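Local atomic coordinates of Dot/Icm T4SS effector (Legionella pneumophila, PDB entry 6VVE), a protein that acts as a Legionella effector kinase that is activated by host inositol hexakisphosphate and binds ADP with manganese. Residues 84-89 with 145-150; 125-130 with 198-203; 177-182 with 204-209. All coordinates share one frame; numbering follows the deposited sequence.

The contacts follow the nucleotide cleft from the lobe with the five-stranded sheet to the loops that probably correspond to the catalytic and metal-binding loops of kinases. Contact 1 joins strand 82-88 to the hinge and touches both ADP and inositol hexakisphosphate. Contact 2 lies about 13 Å from it, centre to centre, and packs against it where I148 CG2 is 3.7 Å from K202 CD; V129 brings contact 2 to the nucleotide. Contact 3, about 13 Å from contact 2 and 17 Å from contact 1 (centres), continues from T203 into I204 and reaches the phosphate end of ADP through D205. Its I204 CG2 meets I148 CD1 of contact 1 at 3.6 Å.

Contact 1: residues 84-89 with 145-150; sequences VYEKTE and MPKINA. With ADP (adenosine-5'-diphosphate), chain C; IHP (inositol hexakisphosphate), chain B.
V84 and E86 of strand 82-88 meet M145, at the end of strand 142-146 and in the gatekeeper position, and K147 of the kinase hinge that follows and receives the adenine. The hinge assignment rests on two bonds: ADP N6 donates to P146 O (3.1 Å, N-H...O 153°), and I148 N donates to ADP N1 (3.2 Å, 164°). The backbone thus grips the Watson-Crick edge of the base.

V84, on the strand just after the glycine-rich loop, where protein kinases commonly have a valine over the adenine, sets its two methyls against the junction of base and ribose, CG1 toward C8 and N9 and CG2 toward O4'. V84 CG1 also touches CE of the selenomethionine M145 at 4.1 Å. That CE lies 3.7 Å from ADP N7, so the two apolar side chains meet each other as well as the purine.

Farther out, E86 and K147 cross obliquely, chiefly through their aliphatic parts: E86 CG is 3.8 Å from K147 CD. Their charged ends form no salt bridge, with E86 OE1 4.5 Å from K147 NZ; that carboxylate oxygen is instead paired with K74. K147 runs extended as far as CE and bends only at its last torsion (chi4 -67°), which places NZ where it donates to N149 OD1 at 2.8 Å.

Beyond E86 the chain forms a classic beta bulge, K87 and T88 both facing K91, and the strand turns a corner. K87 leads away from the hinge and donates from NZ to O31 of inositol hexakisphosphate at 3.0 Å, so one short segment touches both ligands. One water joins the K147 side chain to the backbone of the facing segment: it accepts from K147 NZ and donates to E89 O.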
loop_
_atom_site.group_PDB
_atom_site.type_symbol
_atom_site.label_atom_id
_atom_site.label_comp_id
_atom_site.label_asym_id
_atom_site.label_seq_id
_atom_site.Cartn_x
_atom_site.Cartn_y
_atom_site.Cartn_z
ATOM N N VAL A 84 -13.562 -12.515 -1.561
ATOM C CA VAL A 84 -13.747 -11.484 -0.543
ATOM C C VAL A 84 -15.228 -11.382 -0.217
ATOM O O VAL A 84 -16.058 -11.186 -1.114
ATOM C CB VAL A 84 -13.191 -10.126 -1.004
ATOM C CG1 VAL A 84 -13.392 -9.067 0.074
ATOM C CG2 VAL A 84 -11.718 -10.260 -1.371
ATOM N N TYR A 85 -15.556 -11.510 1.067
ATOM C CA TYR A 85 -16.929 -11.463 1.543
ATOM C C TYR A 85 -17.157 -10.197 2.357
ATOM O O TYR A 85 -16.213 -9.518 2.778
ATOM C CB TYR A 85 -17.261 -12.694 2.398
ATOM C CG TYR A 85 -17.047 -14.018 1.697
ATOM C CD1 TYR A 85 -17.997 -14.524 0.817
ATOM C CD2 TYR A 85 -15.900 -14.765 1.921
ATOM C CE1 TYR A 85 -17.807 -15.735 0.182
ATOM C CE2 TYR A 85 -15.700 -15.975 1.286
ATOM C CZ TYR A 85 -16.656 -16.456 0.420
ATOM O OH TYR A 85 -16.463 -17.662 -0.212
ATOM N N GLU A 86 -18.434 -9.890 2.584
ATOM C CA GLU A 86 -18.834 -8.775 3.436
ATOM C C GLU A 86 -19.231 -9.345 4.796
ATOM O O GLU A 86 -20.336 -9.864 4.966
ATOM C CB GLU A 86 -19.975 -7.983 2.811
ATOM C CG GLU A 86 -20.427 -6.797 3.654
ATOM C CD GLU A 86 -21.598 -6.052 3.046
ATOM O OE1 GLU A 86 -21.772 -6.123 1.812
ATOM O OE2 GLU A 86 -22.343 -5.400 3.805
ATOM N N LYS A 87 -18.318 -9.253 5.764
ATOM C CA LYS A 87 -18.628 -9.696 7.121
ATOM C C LYS A 87 -19.626 -8.751 7.777
ATOM O O LYS A 87 -20.624 -9.192 8.363
ATOM C CB LYS A 87 -17.341 -9.789 7.945
ATOM C CG LYS A 87 -17.529 -10.326 9.353
ATOM C CD LYS A 87 -18.112 -11.732 9.340
ATOM C CE LYS A 87 -17.897 -12.440 10.670
ATOM N NZ LYS A 87 -18.842 -11.986 11.722
ATOM N N THR A 88 -19.364 -7.443 7.703
ATOM C CA THR A 88 -20.289 -6.425 8.177
ATOM C C THR A 88 -20.275 -5.277 7.175
ATOM O O THR A 88 -19.535 -5.296 6.187
ATOM C CB THR A 88 -19.927 -5.927 9.583
ATOM O OG1 THR A 88 -18.696 -5.197 9.529
ATOM C CG2 THR A 88 -19.783 -7.099 10.547
ATOM N N GLU A 89 -21.089 -4.253 7.436
ATOM C CA GLU A 89 -21.112 -3.096 6.547
ATOM C C GLU A 89 -19.782 -2.348 6.543
ATOM O O GLU A 89 -19.527 -1.557 5.627
ATOM C CB GLU A 89 -22.246 -2.146 6.944
ATOM C CG GLU A 89 -21.967 -1.309 8.183
ATOM C CD GLU A 89 -23.167 -0.481 8.615
ATOM O OE1 GLU A 89 -23.948 -0.054 7.735
ATOM O OE2 GLU A 89 -23.336 -0.270 9.836
HETATM N N MSE A 145 -10.425 -6.797 7.110
HETATM C CA MSE A 145 -9.998 -5.460 6.691
HETATM C C MSE A 145 -11.192 -4.531 6.526
HETATM O O MSE A 145 -12.303 -4.987 6.346
HETATM C CB MSE A 145 -9.217 -5.533 5.376
HETATM C CG MSE A 145 -10.041 -6.064 4.217
HETATM SE SE MSE A 145 -9.008 -6.258 2.575
HETATM C CE MSE A 145 -9.930 -7.843 1.875
ATOM N N PRO A 146 -10.949 -3.222 6.599
ATOM C CA PRO A 146 -12.042 -2.265 6.381
ATOM C C PRO A 146 -12.668 -2.468 5.010
ATOM O O PRO A 146 -11.969 -2.620 4.000
ATOM C CB PRO A 146 -11.358 -0.896 6.489
ATOM C CG PRO A 146 -10.098 -1.154 7.302
ATOM C CD PRO A 146 -9.672 -2.561 6.945
ATOM N N LYS A 147 -13.999 -2.480 4.981
ATOM C CA LYS A 147 -14.723 -2.539 3.718
ATOM C C LYS A 147 -14.843 -1.133 3.142
ATOM O O LYS A 147 -15.327 -0.215 3.818
ATOM C CB LYS A 147 -16.109 -3.152 3.909
ATOM C CG LYS A 147 -17.063 -2.868 2.756
ATOM C CD LYS A 147 -18.311 -3.731 2.822
ATOM C CE LYS A 147 -19.256 -3.430 1.654
ATOM N NZ LYS A 147 -19.849 -2.060 1.733
ATOM N N ILE A 148 -14.415 -0.971 1.893
ATOM C CA ILE A 148 -14.514 0.305 1.195
ATOM C C ILE A 148 -15.585 0.193 0.117
ATOM O O ILE A 148 -15.999 -0.903 -0.276
ATOM C CB ILE A 148 -13.164 0.737 0.591
ATOM C CG1 ILE A 148 -12.673 -0.300 -0.422
ATOM C CG2 ILE A 148 -12.134 0.926 1.703
ATOM C CD1 ILE A 148 -11.303 0.009 -0.997
ATOM N N ASN A 149 -16.043 1.353 -0.358
ATOM C CA ASN A 149 -17.152 1.447 -1.306
ATOM C C ASN A 149 -16.677 2.185 -2.551
ATOM O O ASN A 149 -16.401 3.390 -2.497
ATOM C CB ASN A 149 -18.344 2.159 -0.673
ATOM C CG ASN A 149 -18.909 1.403 0.515
ATOM O OD1 ASN A 149 -19.590 0.386 0.353
ATOM N ND2 ASN A 149 -18.642 1.901 1.719
ATOM N N ALA A 150 -16.597 1.467 -3.669
ATOM C CA ALA A 150 -16.106 2.054 -4.906
ATOM C C ALA A 150 -17.156 2.959 -5.536
ATOM O O ALA A 150 -18.360 2.715 -5.435
ATOM C CB ALA A 150 -15.710 0.959 -5.899
HETATM P PB ADP C . -7.147 -9.403 -6.705
HETATM O O1B ADP C . -6.417 -8.340 -7.502
HETATM O O2B ADP C . -8.468 -9.805 -7.308
HETATM O O3B ADP C . -6.279 -10.568 -6.262
HETATM P PA ADP C . -8.543 -9.256 -4.234
HETATM O O1A ADP C . -8.053 -8.758 -2.900
HETATM O O2A ADP C . -8.689 -10.735 -4.469
HETATM O O3A ADP C . -7.532 -8.646 -5.330
HETATM O "O5'" ADP C . -9.957 -8.552 -4.497
HETATM C "C5'" ADP C . -10.871 -9.040 -5.465
HETATM C "C4'" ADP C . -12.089 -8.155 -5.495
HETATM O "O4'" ADP C . -12.766 -8.135 -4.223
HETATM C "C3'" ADP C . -11.767 -6.682 -5.844
HETATM O "O3'" ADP C . -11.776 -6.417 -7.221
HETATM C "C2'" ADP C . -12.874 -5.911 -5.095
HETATM O "O2'" ADP C . -13.985 -5.699 -5.946
HETATM C "C1'" ADP C . -13.260 -6.824 -3.918
HETATM N N9 ADP C . -12.622 -6.282 -2.701
HETATM C C8 ADP C . -11.394 -6.621 -2.251
HETATM N N7 ADP C . -11.093 -5.936 -1.118
HETATM C C5 ADP C . -12.145 -5.149 -0.839
HETATM C C6 ADP C . -12.485 -4.174 0.215
HETATM N N6 ADP C . -11.611 -3.924 1.209
HETATM N N1 ADP C . -13.691 -3.556 0.154
HETATM C C2 ADP C . -14.572 -3.808 -0.843
HETATM N N3 ADP C . -14.318 -4.687 -1.830
HETATM C C4 ADP C . -13.151 -5.376 -1.882
HETATM C C1 IHP B . -16.835 -10.380 15.220
HETATM C C2 IHP B . -17.752 -11.346 15.989
HETATM C C3 IHP B . -17.033 -12.655 16.319
HETATM C C4 IHP B . -15.745 -12.385 17.109
HETATM C C5 IHP B . -14.790 -11.512 16.271
HETATM C C6 IHP B . -15.448 -10.199 15.853
HETATM O O11 IHP B . -17.447 -9.104 15.184
HETATM P P1 IHP B . -18.066 -8.567 13.771
HETATM O O21 IHP B . -17.673 -7.124 13.568
HETATM O O31 IHP B . -17.557 -9.416 12.630
HETATM O O41 IHP B . -19.588 -8.671 13.824
HETATM O O12 IHP B . -18.869 -11.611 15.175
HETATM P P2 IHP B . -20.380 -11.414 15.811
HETATM O O22 IHP B . -20.283 -10.760 17.164
HETATM O O32 IHP B . -21.185 -10.542 14.889
HETATM O O42 IHP B . -21.029 -12.766 15.947
HETATM O O13 IHP B . -16.688 -13.275 15.113
HETATM P P3 IHP B . -16.937 -14.884 14.906
HETATM O O23 IHP B . -17.818 -15.419 16.022
HETATM O O33 IHP B . -17.621 -15.097 13.561
HETATM O O43 IHP B . -15.615 -15.620 14.906
HETATM O O14 IHP B . -15.120 -13.592 17.417
HETATM P P4 IHP B . -14.655 -13.824 18.982
HETATM O O24 IHP B . -15.859 -13.798 19.887
HETATM O O34 IHP B . -13.724 -12.694 19.389
HETATM O O44 IHP B . -13.950 -15.151 19.113
HETATM O O15 IHP B . -13.655 -11.219 17.027
HETATM P P5 IHP B . -12.219 -11.872 16.585
HETATM O O25 IHP B . -11.389 -12.138 17.825
HETATM O O35 IHP B . -12.434 -13.166 15.847
HETATM O O45 IHP B . -11.499 -10.893 15.683
HETATM O O16 IHP B . -14.623 -9.564 14.897
HETATM P P6 IHP B . -13.836 -8.174 15.306
HETATM O O26 IHP B . -14.076 -7.121 14.245
HETATM O O36 IHP B . -14.338 -7.672 16.637
HETATM O O46 IHP B . -12.356 -8.479 15.408
HETATM O O HOH W 1 -20.586 -0.345 3.590
#

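Contact 2: residues 125-130 with 198-203; sequences QEHFVL and EEMVKT
H127 and T203 set the backbone register. T203 N donates to H127 O (3.0 Å) and V129 N donates to T203 O (3.2 Å), the pair of bonds that defines a single parallel bridge between F128 and T203. The H127 side chain adds a third link: ND1 donates to V201 O at 3.0 Å, nearly straight (170°) and with the oxygen in the ring plane. This edge bond fixes the rotation of the imidazole and presents one of its faces to M200.

Over that face, offset toward the rim, lies the selenium of selenomethionine M200, 4.4 Å from the ring centroid and 20° off the ring normal. The same SE comes to 3.5 Å from E126 CG, the two side chains crossing at about a right angle. K202 passes beside them; bent at its last torsion (chi4 -72°), it directs NZ to E126 O in the carbonyl plane, on a lone pair, although the modelled length of 2.5 Å is short and doubtful in detail. On the other side of H127 in sequence, F128 CD2 rests 3.4 Å from T203 CG2.

The second shell holds these groups in place. E164 and A168 of helix 159-174 touch H127, and F165 touches T203, whose OG1 is hydrogen-bonded to N193 O. F128 meets F210 edge-to-face and packs on L119 of helix 102-121, while V129 touches ADP.

Residues 125-130 connect helix 102-121 to strand 132-134, and strand 201-203 pairs with 194-196 in a hairpin just before D205. That topology matches the protein kinase fold, in which the loop between helix C and strand 4 docks on the large lobe.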
loop_
_atom_site.group_PDB
_atom_site.type_symbol
_atom_site.label_atom_id
_atom_site.label_comp_id
_atom_site.label_asym_id
_atom_site.label_seq_id
_atom_site.Cartn_x
_atom_site.Cartn_y
_atom_site.Cartn_z
ATOM N N GLN A 125 -2.061 6.537 5.844
ATOM C CA GLN A 125 -2.750 5.281 6.125
ATOM C C GLN A 125 -4.060 5.170 5.351
ATOM O O GLN A 125 -4.452 4.070 4.942
ATOM C CB GLN A 125 -3.015 5.150 7.629
ATOM C CG GLN A 125 -3.717 3.850 8.015
ATOM C CD GLN A 125 -3.940 3.725 9.513
ATOM O OE1 GLN A 125 -3.374 4.478 10.315
ATOM N NE2 GLN A 125 -4.779 2.772 9.898
ATOM N N GLU A 126 -4.745 6.292 5.137
ATOM C CA GLU A 126 -6.064 6.264 4.517
ATOM C C GLU A 126 -6.035 5.741 3.083
ATOM O O GLU A 126 -7.075 5.313 2.578
ATOM C CB GLU A 126 -6.679 7.672 4.539
ATOM C CG GLU A 126 -5.851 8.725 3.797
ATOM C CD GLU A 126 -5.075 9.641 4.730
ATOM O OE1 GLU A 126 -4.549 9.155 5.758
ATOM O OE2 GLU A 126 -5.003 10.854 4.434
ATOM N N HIS A 127 -4.885 5.775 2.420
ATOM C CA HIS A 127 -4.776 5.391 1.014
ATOM C C HIS A 127 -4.512 3.906 0.814
ATOM O O HIS A 127 -4.479 3.444 -0.331
ATOM C CB HIS A 127 -3.661 6.192 0.336
ATOM C CG HIS A 127 -3.970 7.653 0.182
ATOM N ND1 HIS A 127 -4.825 8.136 -0.788
ATOM C CD2 HIS A 127 -3.527 8.736 0.865
ATOM C CE1 HIS A 127 -4.902 9.451 -0.690
ATOM N NE2 HIS A 127 -4.127 9.841 0.308
ATOM N N PHE A 128 -4.322 3.147 1.883
ATOM C CA PHE A 128 -3.993 1.733 1.798
ATOM C C PHE A 128 -4.907 0.949 2.729
ATOM O O PHE A 128 -5.192 1.384 3.849
ATOM C CB PHE A 128 -2.524 1.488 2.165
ATOM C CG PHE A 128 -1.558 2.326 1.378
ATOM C CD1 PHE A 128 -1.256 3.622 1.783
ATOM C CD2 PHE A 128 -0.965 1.835 0.228
ATOM C CE1 PHE A 128 -0.374 4.403 1.052
ATOM C CE2 PHE A 128 -0.085 2.613 -0.503
ATOM C CZ PHE A 128 0.210 3.902 -0.087
ATOM N N VAL A 129 -5.370 -0.207 2.270
ATOM C CA VAL A 129 -6.336 -1.024 3.019
ATOM C C VAL A 129 -5.538 -2.217 3.543
ATOM O O VAL A 129 -5.448 -3.270 2.924
ATOM C CB VAL A 129 -7.523 -1.444 2.176
ATOM C CG1 VAL A 129 -8.430 -2.371 2.975
ATOM C CG2 VAL A 129 -8.287 -0.236 1.687
ATOM N N LEU A 130 -5.010 -2.078 4.763
ATOM C CA LEU A 130 -4.334 -3.182 5.427
ATOM C C LEU A 130 -5.305 -3.895 6.373
ATOM O O LEU A 130 -6.432 -3.440 6.615
ATOM C CB LEU A 130 -3.104 -2.686 6.186
ATOM C CG LEU A 130 -1.935 -2.236 5.306
ATOM C CD1 LEU A 130 -0.815 -1.619 6.144
ATOM C CD2 LEU A 130 -1.399 -3.410 4.501
ATOM N N GLU A 198 -15.332 8.424 -2.051
ATOM C CA GLU A 198 -15.804 9.804 -2.116
ATOM C C GLU A 198 -14.638 10.789 -2.054
ATOM O O GLU A 198 -14.530 11.699 -2.885
ATOM C CB GLU A 198 -16.788 10.071 -0.976
ATOM C CG GLU A 198 -18.033 9.203 -1.011
ATOM C CD GLU A 198 -18.943 9.528 -2.184
ATOM O OE1 GLU A 198 -18.680 10.519 -2.901
ATOM O OE2 GLU A 198 -19.929 8.791 -2.384
ATOM N N GLU A 199 -13.747 10.612 -1.076
ATOM C CA GLU A 199 -12.718 11.596 -0.790
ATOM C C GLU A 199 -11.404 11.329 -1.514
ATOM O O GLU A 199 -10.628 12.269 -1.727
ATOM C CB GLU A 199 -12.445 11.641 0.717
ATOM C CG GLU A 199 -13.667 11.909 1.573
ATOM C CD GLU A 199 -14.038 13.375 1.607
ATOM O OE1 GLU A 199 -14.335 13.886 2.706
ATOM O OE2 GLU A 199 -14.026 14.016 0.534
HETATM N N MSE A 200 -11.137 10.088 -1.905
HETATM C CA MSE A 200 -9.812 9.718 -2.349
HETATM C C MSE A 200 -9.777 8.440 -3.169
HETATM O O MSE A 200 -10.812 7.837 -3.457
HETATM C CB MSE A 200 -8.908 9.546 -1.121
HETATM C CG MSE A 200 -9.325 8.367 -0.242
HETATM SE SE MSE A 200 -8.360 8.275 1.459
HETATM C CE MSE A 200 -9.094 9.857 2.311
ATOM N N VAL A 201 -8.568 8.031 -3.544
ATOM C CA VAL A 201 -8.313 6.732 -4.150
ATOM C C VAL A 201 -7.514 5.903 -3.153
ATOM O O VAL A 201 -6.527 6.391 -2.590
ATOM C CB VAL A 201 -7.567 6.875 -5.486
ATOM C CG1 VAL A 201 -6.929 5.552 -5.882
ATOM C CG2 VAL A 201 -8.510 7.357 -6.561
ATOM N N LYS A 202 -7.950 4.665 -2.928
ATOM C CA LYS A 202 -7.265 3.711 -2.079
ATOM C C LYS A 202 -6.799 2.527 -2.922
ATOM O O LYS A 202 -7.217 2.340 -4.073
ATOM C CB LYS A 202 -8.181 3.224 -0.951
ATOM C CG LYS A 202 -8.836 4.334 -0.138
ATOM C CD LYS A 202 -9.853 3.754 0.844
ATOM C CE LYS A 202 -10.533 4.844 1.659
ATOM N NZ LYS A 202 -9.620 5.449 2.661
ATOM N N THR A 203 -5.924 1.716 -2.343
ATOM C CA THR A 203 -5.432 0.519 -3.005
ATOM C C THR A 203 -5.644 -0.687 -2.095
ATOM O O THR A 203 -5.443 -0.606 -0.875
ATOM C CB THR A 203 -3.952 0.634 -3.382
ATOM O OG1 THR A 203 -3.576 -0.514 -4.170
ATOM C CG2 THR A 203 -3.061 0.706 -2.147
#

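Contact 3: residues 177-182 with 204-209; sequences YWHPDL and IDLDGG. With ADP (adenosine-5'-diphosphate), chain C.
H179 reaches I204 and L206 through its imidazole. From CB, chi1 (-162°) puts CG anti to the backbone N, and CG comes 3.8 Å from L206 CD2. That methyl sits over the ring centre in a CH-pi contact, 3.5 Å from the centroid and 12° off the normal, with H179 CD2 beneath it, while L182 CB covers the opposite face toward the rim. Along one edge, ND1 accepts a nearly straight bond from D181 N at 3.0 Å. CE1 comes 3.5 Å from D205 O, placed obliquely to the ring. At the tip, NE2 donates to I204 O at 2.8 Å, with the oxygen close to the ring plane. Two edge bonds and two covered faces fix the ring.

Beside it, P180 CD packs 3.7 Å from L206 CD2. D181 OD2 and D205 OD2, both acceptors, approach to 3.2 Å with their carboxylate planes 74° apart; D181 OD1 is bonded to S190 OG, and a manganese ion lies about 4 Å from the D205 side chain. D205 lines the ADP pocket near its phosphates.

H179-P180-D181 and D205-L206-D207 probably correspond to the HRD and DFG motifs of protein kinases, whose histidine likewise packs on the residue after the DFG aspartate.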
loop_
_atom_site.group_PDB
_atom_site.type_symbol
_atom_site.label_atom_id
_atom_site.label_comp_id
_atom_site.label_asym_id
_atom_site.label_seq_id
_atom_site.Cartn_x
_atom_site.Cartn_y
_atom_site.Cartn_z
ATOM N N TYR A 177 9.342 0.371 0.497
ATOM C CA TYR A 177 8.173 -0.489 0.436
ATOM C C TYR A 177 7.462 -0.293 -0.900
ATOM O O TYR A 177 7.460 0.807 -1.462
ATOM C CB TYR A 177 7.195 -0.182 1.569
ATOM C CG TYR A 177 7.737 -0.378 2.976
ATOM C CD1 TYR A 177 7.806 -1.634 3.543
ATOM C CD2 TYR A 177 8.158 0.706 3.728
ATOM C CE1 TYR A 177 8.291 -1.820 4.829
ATOM C CE2 TYR A 177 8.634 0.543 5.023
ATOM C CZ TYR A 177 8.705 -0.729 5.564
ATOM O OH TYR A 177 9.181 -0.905 6.846
ATOM N N TRP A 178 6.838 -1.356 -1.407
ATOM C CA TRP A 178 6.032 -1.212 -2.612
ATOM C C TRP A 178 4.893 -2.228 -2.627
ATOM O O TRP A 178 4.918 -3.254 -1.929
ATOM C CB TRP A 178 6.896 -1.326 -3.879
ATOM C CG TRP A 178 7.605 -2.637 -4.105
ATOM C CD1 TRP A 178 7.155 -3.691 -4.850
ATOM C CD2 TRP A 178 8.911 -3.006 -3.645
ATOM N NE1 TRP A 178 8.088 -4.701 -4.859
ATOM C CE2 TRP A 178 9.171 -4.306 -4.122
ATOM C CE3 TRP A 178 9.883 -2.368 -2.861
ATOM C CZ2 TRP A 178 10.359 -4.984 -3.832
ATOM C CZ3 TRP A 178 11.056 -3.041 -2.580
ATOM C CH2 TRP A 178 11.286 -4.331 -3.066
ATOM N N HIS A 179 3.883 -1.917 -3.443
ATOM C CA HIS A 179 2.703 -2.777 -3.567
ATOM C C HIS A 179 3.070 -4.052 -4.315
ATOM O O HIS A 179 3.738 -3.980 -5.355
ATOM C CB HIS A 179 1.606 -2.011 -4.307
ATOM C CG HIS A 179 0.232 -2.582 -4.133
ATOM N ND1 HIS A 179 -0.076 -3.891 -4.434
ATOM C CD2 HIS A 179 -0.917 -2.011 -3.701
ATOM C CE1 HIS A 179 -1.355 -4.103 -4.186
ATOM N NE2 HIS A 179 -1.886 -2.980 -3.736
ATOM N N PRO A 180 2.654 -5.230 -3.834
ATOM C CA PRO A 180 3.046 -6.478 -4.523
ATOM C C PRO A 180 2.314 -6.729 -5.838
ATOM O O PRO A 180 2.774 -7.567 -6.633
ATOM C CB PRO A 180 2.711 -7.574 -3.493
ATOM C CG PRO A 180 1.590 -6.963 -2.660
ATOM C CD PRO A 180 1.894 -5.480 -2.591
ATOM N N ASP A 181 1.191 -6.051 -6.095
ATOM C CA ASP A 181 0.418 -6.274 -7.316
ATOM C C ASP A 181 -0.337 -4.986 -7.662
ATOM O O ASP A 181 -1.559 -4.869 -7.505
ATOM C CB ASP A 181 -0.546 -7.454 -7.165
ATOM C CG ASP A 181 -1.335 -7.736 -8.445
ATOM O OD1 ASP A 181 -0.903 -7.270 -9.531
ATOM O OD2 ASP A 181 -2.389 -8.414 -8.366
ATOM N N LEU A 182 0.398 -3.990 -8.155
ATOM C CA LEU A 182 -0.220 -2.756 -8.630
ATOM C C LEU A 182 0.450 -2.333 -9.931
ATOM O O LEU A 182 -0.231 -2.049 -10.922
ATOM C CB LEU A 182 -0.120 -1.651 -7.580
ATOM C CG LEU A 182 -0.758 -0.316 -7.956
ATOM C CD1 LEU A 182 -2.222 -0.495 -8.345
ATOM C CD2 LEU A 182 -0.636 0.677 -6.798
ATOM N N ILE A 204 -6.025 -1.812 -2.701
ATOM C CA ILE A 204 -6.348 -3.031 -1.971
ATOM C C ILE A 204 -5.411 -4.148 -2.409
ATOM O O ILE A 204 -4.402 -3.903 -3.080
ATOM C CB ILE A 204 -7.820 -3.420 -2.197
ATOM C CG1 ILE A 204 -8.113 -3.561 -3.693
ATOM C CG2 ILE A 204 -8.736 -2.382 -1.572
ATOM C CD1 ILE A 204 -9.499 -4.121 -4.011
ATOM N N ASP A 205 -5.747 -5.386 -2.046
ATOM C CA ASP A 205 -4.937 -6.560 -2.384
ATOM C C ASP A 205 -3.584 -6.504 -1.681
ATOM O O ASP A 205 -2.550 -6.825 -2.272
ATOM C CB ASP A 205 -4.758 -6.689 -3.896
ATOM C CG ASP A 205 -4.301 -8.078 -4.318
ATOM O OD1 ASP A 205 -4.459 -9.033 -3.532
ATOM O OD2 ASP A 205 -3.773 -8.217 -5.439
ATOM N N LEU A 206 -3.596 -6.092 -0.408
ATOM C CA LEU A 206 -2.388 -6.000 0.406
ATOM C C LEU A 206 -2.355 -7.035 1.527
ATOM O O LEU A 206 -1.691 -6.812 2.551
ATOM C CB LEU A 206 -2.265 -4.588 0.984
ATOM C CG LEU A 206 -1.958 -3.452 0.018
ATOM C CD1 LEU A 206 -2.117 -2.102 0.701
ATOM C CD2 LEU A 206 -0.556 -3.588 -0.552
ATOM N N ASP A 207 -3.054 -8.160 1.364
ATOM C CA ASP A 207 -3.151 -9.122 2.457
ATOM C C ASP A 207 -1.826 -9.824 2.738
ATOM O O ASP A 207 -1.712 -10.522 3.746
ATOM C CB ASP A 207 -4.237 -10.158 2.159
ATOM C CG ASP A 207 -4.111 -10.756 0.765
ATOM O OD1 ASP A 207 -4.272 -10.005 -0.232
ATOM O OD2 ASP A 207 -3.855 -11.968 0.675
ATOM N N GLY A 208 -0.833 -9.682 1.870
ATOM C CA GLY A 208 0.515 -10.109 2.163
ATOM C C GLY A 208 1.411 -9.013 2.698
ATOM O O GLY A 208 2.610 -9.251 2.885
ATOM N N GLY A 209 0.876 -7.826 2.944
ATOM C CA GLY A 209 1.697 -6.692 3.305
ATOM C C GLY A 209 2.442 -6.142 2.100
ATOM O O GLY A 209 2.355 -6.646 0.978
HETATM P PB ADP C . -7.147 -9.403 -6.705
HETATM O O1B ADP C . -6.417 -8.340 -7.502
HETATM O O2B ADP C . -8.468 -9.805 -7.308
HETATM O O3B ADP C . -6.279 -10.568 -6.262
HETATM P PA ADP C . -8.543 -9.256 -4.234
HETATM O O1A ADP C . -8.053 -8.758 -2.900
HETATM O O2A ADP C . -8.689 -10.735 -4.469
HETATM O O3A ADP C . -7.532 -8.646 -5.330
HETATM O "O5'" ADP C . -9.957 -8.552 -4.497
HETATM C "C5'" ADP C . -10.871 -9.040 -5.465
HETATM C "C4'" ADP C . -12.089 -8.155 -5.495
HETATM O "O4'" ADP C . -12.766 -8.135 -4.223
HETATM C "C3'" ADP C . -11.767 -6.682 -5.844
HETATM O "O3'" ADP C . -11.776 -6.417 -7.221
HETATM C "C2'" ADP C . -12.874 -5.911 -5.095
HETATM O "O2'" ADP C . -13.985 -5.699 -5.946
HETATM C "C1'" ADP C . -13.260 -6.824 -3.918
HETATM N N9 ADP C . -12.622 -6.282 -2.701
HETATM C C8 ADP C . -11.394 -6.621 -2.251
HETATM N N7 ADP C . -11.093 -5.936 -1.118
HETATM C C5 ADP C . -12.145 -5.149 -0.839
HETATM C C6 ADP C . -12.485 -4.174 0.215
HETATM N N6 ADP C . -11.611 -3.924 1.209
HETATM N N1 ADP C . -13.691 -3.556 0.154
HETATM C C2 ADP C . -14.572 -3.808 -0.843
HETATM N N3 ADP C . -14.318 -4.687 -1.830
HETATM C C4 ADP C . -13.151 -5.376 -1.882
#